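Local coordinates for protein peptidase S8 and S53, subtilisin, kexin, sedolisin (Mycobacterium smegmatis, PDB 4KG7) that probably acts as a subtilisin-type serine endopeptidase, the mycosin protease MycP3 of the ESX-3 type VII secretion system, at residues A[106-111]-A[321-326]; A[122-127]-A[329-334]. All coordinates share one frame; numbering follows the deposited sequence.

From the N terminus the chain first gives 106-111, on helix 104-113, and then 122-127, in the loop that leads on to strand 129-134. About 200 residues later both find their partners on one long helix, 318-335. Contact 1 closes the first loop at 321-326, and contact 2 closes the second at 329-334. The segments alternate along the chain, so the two closures cross. The centres of the two contacts are about 11 Å apart. They also touch: L111 O lies 2.9 Å from V124 N, a probable hydrogen bond, and Y324 CD1 packs on V124 CG2. Helix 104-113 and the loop after it are thus held at an earlier and a later part of helix 318-335.

Contact 1: A[106-111]-A[321-326]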
loop_
_atom_site.group_PDB
_atom_site.type_symbol
_atom_site.label_atom_id
_atom_site.label_comp_id
_atom_site.label_asym_id
_atom_site.label_seq_id
_atom_site.Cartn_x
_atom_site.Cartn_y
_atom_site.Cartn_z
ATOM N N THR A 106 8.327 6.694 -3.802
ATOM C CA THR A 106 8.330 7.205 -5.165
ATOM C C THR A 106 7.820 6.187 -6.168
ATOM O O THR A 106 7.037 6.513 -7.068
ATOM C CB THR A 106 9.706 7.792 -5.545
ATOM O OG1 THR A 106 10.115 8.771 -4.578
ATOM C CG2 THR A 106 9.650 8.450 -6.921
ATOM N N SER A 107 8.274 4.948 -6.032
ATOM C CA SER A 107 7.819 3.858 -6.914
ATOM C C SER A 107 6.330 3.634 -6.734
ATOM O O SER A 107 5.567 3.487 -7.692
ATOM C CB SER A 107 8.571 2.568 -6.598
ATOM O OG SER A 107 9.967 2.640 -6.853
ATOM N N VAL A 108 5.892 3.672 -5.494
ATOM C CA VAL A 108 4.465 3.490 -5.188
ATOM C C VAL A 108 3.630 4.638 -5.786
ATOM O O VAL A 108 2.647 4.419 -6.487
ATOM C CB VAL A 108 4.295 3.371 -3.661
ATOM C CG1 VAL A 108 2.862 3.616 -3.227
ATOM C CG2 VAL A 108 4.780 2.015 -3.151
ATOM N N ALA A 109 4.054 5.869 -5.541
ATOM C CA ALA A 109 3.370 7.049 -6.069
ATOM C C ALA A 109 3.288 6.985 -7.600
ATOM O O ALA A 109 2.272 7.317 -8.216
ATOM C CB ALA A 109 4.104 8.307 -5.611
ATOM N N GLY A 110 4.377 6.561 -8.235
ATOM C CA GLY A 110 4.403 6.474 -9.674
ATOM C C GLY A 110 3.366 5.526 -10.237
ATOM O O GLY A 110 2.701 5.812 -11.237
ATOM N N LEU A 111 3.191 4.375 -9.592
ATOM C CA LEU A 111 2.199 3.419 -10.062
ATOM C C LEU A 111 0.791 3.983 -9.947
ATOM O O LEU A 111 -0.070 3.695 -10.771
ATOM C CB LEU A 111 2.298 2.092 -9.313
ATOM C CG LEU A 111 3.534 1.252 -9.616
ATOM C CD1 LEU A 111 3.472 0.016 -8.724
ATOM C CD2 LEU A 111 3.619 0.860 -11.071
ATOM N N ALA A 321 1.470 -4.040 -5.605
ATOM C CA ALA A 321 0.114 -4.534 -5.826
ATOM C C ALA A 321 -0.874 -3.562 -5.174
ATOM O O ALA A 321 -1.883 -3.173 -5.768
ATOM C CB ALA A 321 -0.025 -5.934 -5.229
ATOM N N ALA A 322 -0.617 -3.202 -3.918
ATOM C CA ALA A 322 -1.490 -2.237 -3.221
ATOM C C ALA A 322 -1.591 -0.931 -3.989
ATOM O O ALA A 322 -2.670 -0.369 -4.150
ATOM C CB ALA A 322 -0.977 -1.980 -1.809
ATOM N N ALA A 323 -0.446 -0.462 -4.487
ATOM C CA ALA A 323 -0.431 0.792 -5.219
ATOM C C ALA A 323 -1.348 0.730 -6.423
ATOM O O ALA A 323 -2.136 1.640 -6.674
ATOM C CB ALA A 323 0.980 1.130 -5.639
ATOM N N TYR A 324 -1.270 -0.358 -7.169
ATOM C CA TYR A 324 -2.185 -0.534 -8.312
ATOM C C TYR A 324 -3.633 -0.454 -7.863
ATOM O O TYR A 324 -4.438 0.201 -8.527
ATOM C CB TYR A 324 -1.921 -1.876 -8.997
ATOM C CG TYR A 324 -0.778 -1.878 -9.983
ATOM C CD1 TYR A 324 -0.784 -1.003 -11.081
ATOM C CD2 TYR A 324 0.238 -2.846 -9.930
ATOM C CE1 TYR A 324 0.220 -1.004 -12.016
ATOM C CE2 TYR A 324 1.248 -2.851 -10.866
ATOM C CZ TYR A 324 1.222 -1.960 -11.931
ATOM O OH TYR A 324 2.205 -1.999 -12.891
ATOM N N VAL A 325 -3.994 -1.150 -6.789
ATOM C CA VAL A 325 -5.347 -1.113 -6.323
ATOM C C VAL A 325 -5.795 0.279 -5.891
ATOM O O VAL A 325 -6.918 0.675 -6.179
ATOM C CB VAL A 325 -5.602 -2.161 -5.227
ATOM C CG1 VAL A 325 -7.014 -2.021 -4.629
ATOM C CG2 VAL A 325 -5.428 -3.554 -5.804
ATOM N N SER A 326 -4.943 1.011 -5.192
ATOM C CA SER A 326 -5.244 2.415 -4.880
ATOM C C SER A 326 -5.519 3.248 -6.130
ATOM O O SER A 326 -6.421 4.095 -6.154
ATOM C CB SER A 326 -4.133 3.020 -4.063
ATOM O OG SER A 326 -4.161 2.466 -2.762
#
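L111 lays its side chain over the methyl of A323 and one face of the Y324 ring. This is where the two central helices of the subtilisin fold meet: helix 104-113, which starts at the predicted catalytic H104, and helix 318-335, which carries the predicted nucleophile S319. The axes of 106-111 and 321-326 come within 8.6 Å and run in roughly the same direction, 34° apart. A323 points its methyl toward the other helix, and the small side chain suits this close approach. Its CB sits between two residues one turn apart, 3.9 Å from V108 CG1 and 4.0 Å from L111 CB. V108 turns CG1 anti to its backbone N (chi1 162°), which brings that branch to the alanine. The same V108 side chain lies close to D73 and H104, so the packing continues up to the predicted charge-relay residues. No hydrogen bond spans the two segments, and every touching residue is buried. Polar groups of the helices are bonded to other parts of the chain: T106 OG1 to D100 OD2, and S326 OG to N177 OD1 on strand 175-178. Both methyls of L111 lie over the same face of the tyrosine. CD1 stands 4.2 Å above the ring plane, displaced toward the rim, and CD2 lies over the phenol end, 3.7 Å from Y324 OH.

Contact 2: A[122-127]-A[329-334]; sequences SGVAPE and AALVRS
The later turns of helix 318-335 meet here the loop that joins helix 104-113 to strand 129-134. L331 is the main residue on the helix side. Its CG is turned anti to its own carbonyl carbon (chi1 -65°), and this carries the branched end to the loop although the CB starts off to one side. The two methyls then share the work. CD1 meets V124 CG1 at 3.8 Å, with the two side chains crossing at a slant. CD2 presses on the loop backbone, 3.4 Å from V124 O, and also touches A125 CB at 3.8 Å. V124 O is also hydrogen-bonded, by W59 NE1 of helix 55-59. Within the loop, just before V124, S122 OG donates to G123 O at 2.8 Å, in the plane of that carbonyl, with a C=O...OG angle of 128°. In the subtilisin fold this helix runs away from the predicted active-site serine near its N-terminal end. The contact lies well along it, away from the predicted catalytic residues, and is plain apolar packing with no hydrogen bond between the segments. Helix 55-59 adds to the same cluster: L55 touches V124, and A58 touches L331. S62 OG is hydrogen-bonded to L331 O. Farther round the helix, R333 turns to other parts of the chain and forms a salt bridge with D207. A125 points its methyl at the helix and fits beside A330, with the two CB atoms 3.9 Å apart.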
loop_
_atom_site.group_PDB
_atom_site.type_symbol
_atom_site.label_atom_id
_atom_site.label_comp_id
_atom_site.label_asym_id
_atom_site.label_seq_id
_atom_site.Cartn_x
_atom_site.Cartn_y
_atom_site.Cartn_z
ATOM N N SER A 122 2.740 4.697 -17.549
ATOM C CA SER A 122 1.793 5.635 -16.961
ATOM C C SER A 122 1.343 5.125 -15.607
ATOM O O SER A 122 1.221 3.912 -15.402
ATOM C CB SER A 122 0.544 5.797 -17.822
ATOM O OG SER A 122 -0.369 6.719 -17.251
ATOM N N GLY A 123 1.037 6.058 -14.715
ATOM C CA GLY A 123 0.264 5.717 -13.539
ATOM C C GLY A 123 -1.131 5.246 -13.896
ATOM O O GLY A 123 -1.633 5.507 -15.004
ATOM N N VAL A 124 -1.782 4.556 -12.962
ATOM C CA VAL A 124 -3.168 4.109 -13.162
ATOM C C VAL A 124 -4.127 5.298 -13.313
ATOM O O VAL A 124 -5.077 5.276 -14.112
ATOM C CB VAL A 124 -3.628 3.220 -11.983
ATOM C CG1 VAL A 124 -5.100 2.845 -12.105
ATOM C CG2 VAL A 124 -2.779 1.971 -11.905
ATOM N N ALA A 125 -3.910 6.293 -12.463
ATOM C CA ALA A 125 -4.817 7.421 -12.305
ATOM C C ALA A 125 -4.034 8.733 -12.431
ATOM O O ALA A 125 -3.904 9.490 -11.461
ATOM C CB ALA A 125 -5.494 7.326 -10.928
ATOM N N PRO A 126 -3.562 9.067 -13.647
ATOM C CA PRO A 126 -2.628 10.183 -13.770
ATOM C C PRO A 126 -3.276 11.545 -13.514
ATOM O O PRO A 126 -2.567 12.527 -13.304
ATOM C CB PRO A 126 -2.115 10.067 -15.210
ATOM C CG PRO A 126 -3.041 9.151 -15.896
ATOM C CD PRO A 126 -3.761 8.330 -14.900
ATOM N N GLU A 127 -4.607 11.617 -13.532
ATOM C CA GLU A 127 -5.274 12.884 -13.232
ATOM C C GLU A 127 -5.610 13.029 -11.739
ATOM O O GLU A 127 -6.111 14.080 -11.312
ATOM C CB GLU A 127 -6.514 13.070 -14.109
ATOM C CG GLU A 127 -6.143 13.284 -15.571
ATOM C CD GLU A 127 -7.341 13.548 -16.449
ATOM O OE1 GLU A 127 -8.389 13.930 -15.920
ATOM O OE2 GLU A 127 -7.234 13.397 -17.676
ATOM N N ALA A 329 -8.928 2.252 -7.376
ATOM C CA ALA A 329 -9.916 2.880 -6.506
ATOM C C ALA A 329 -10.130 4.345 -6.882
ATOM O O ALA A 329 -11.251 4.807 -6.920
ATOM C CB ALA A 329 -9.541 2.752 -5.031
ATOM N N ALA A 330 -9.056 5.078 -7.178
ATOM C CA ALA A 330 -9.185 6.477 -7.598
ATOM C C ALA A 330 -9.968 6.561 -8.913
ATOM O O ALA A 330 -10.794 7.468 -9.075
ATOM C CB ALA A 330 -7.815 7.155 -7.750
ATOM N N LEU A 331 -9.708 5.650 -9.854
ATOM C CA LEU A 331 -10.500 5.641 -11.100
ATOM C C LEU A 331 -11.986 5.492 -10.779
ATOM O O LEU A 331 -12.849 6.194 -11.334
ATOM C CB LEU A 331 -10.063 4.518 -12.036
ATOM C CG LEU A 331 -8.650 4.627 -12.597
ATOM C CD1 LEU A 331 -8.441 3.560 -13.683
ATOM C CD2 LEU A 331 -8.280 6.022 -13.087
ATOM N N VAL A 332 -12.289 4.536 -9.917
ATOM C CA VAL A 332 -13.679 4.194 -9.594
ATOM C C VAL A 332 -14.351 5.369 -8.880
ATOM O O VAL A 332 -15.485 5.712 -9.181
ATOM C CB VAL A 332 -13.757 2.892 -8.761
ATOM C CG1 VAL A 332 -15.149 2.688 -8.181
ATOM C CG2 VAL A 332 -13.373 1.700 -9.634
ATOM N N ARG A 333 -13.657 5.982 -7.915
ATOM C CA ARG A 333 -14.262 7.113 -7.201
ATOM C C ARG A 333 -14.457 8.334 -8.069
ATOM O O ARG A 333 -15.402 9.096 -7.832
ATOM C CB ARG A 333 -13.470 7.477 -5.945
ATOM C CG ARG A 333 -13.270 6.322 -4.987
ATOM C CD ARG A 333 -13.162 6.816 -3.566
ATOM N NE ARG A 333 -14.484 7.063 -3.002
ATOM C CZ ARG A 333 -14.706 7.267 -1.707
ATOM N NH1 ARG A 333 -13.697 7.389 -0.863
ATOM N NH2 ARG A 333 -15.937 7.409 -1.265
ATOM N N SER A 334 -13.613 8.528 -9.081
ATOM C CA SER A 334 -13.800 9.624 -10.013
ATOM C C SER A 334 -15.020 9.384 -10.898
ATOM O O SER A 334 -15.803 10.294 -11.123
ATOM C CB SER A 334 -12.555 9.810 -10.879
ATOM O OG SER A 334 -12.704 10.850 -11.821
#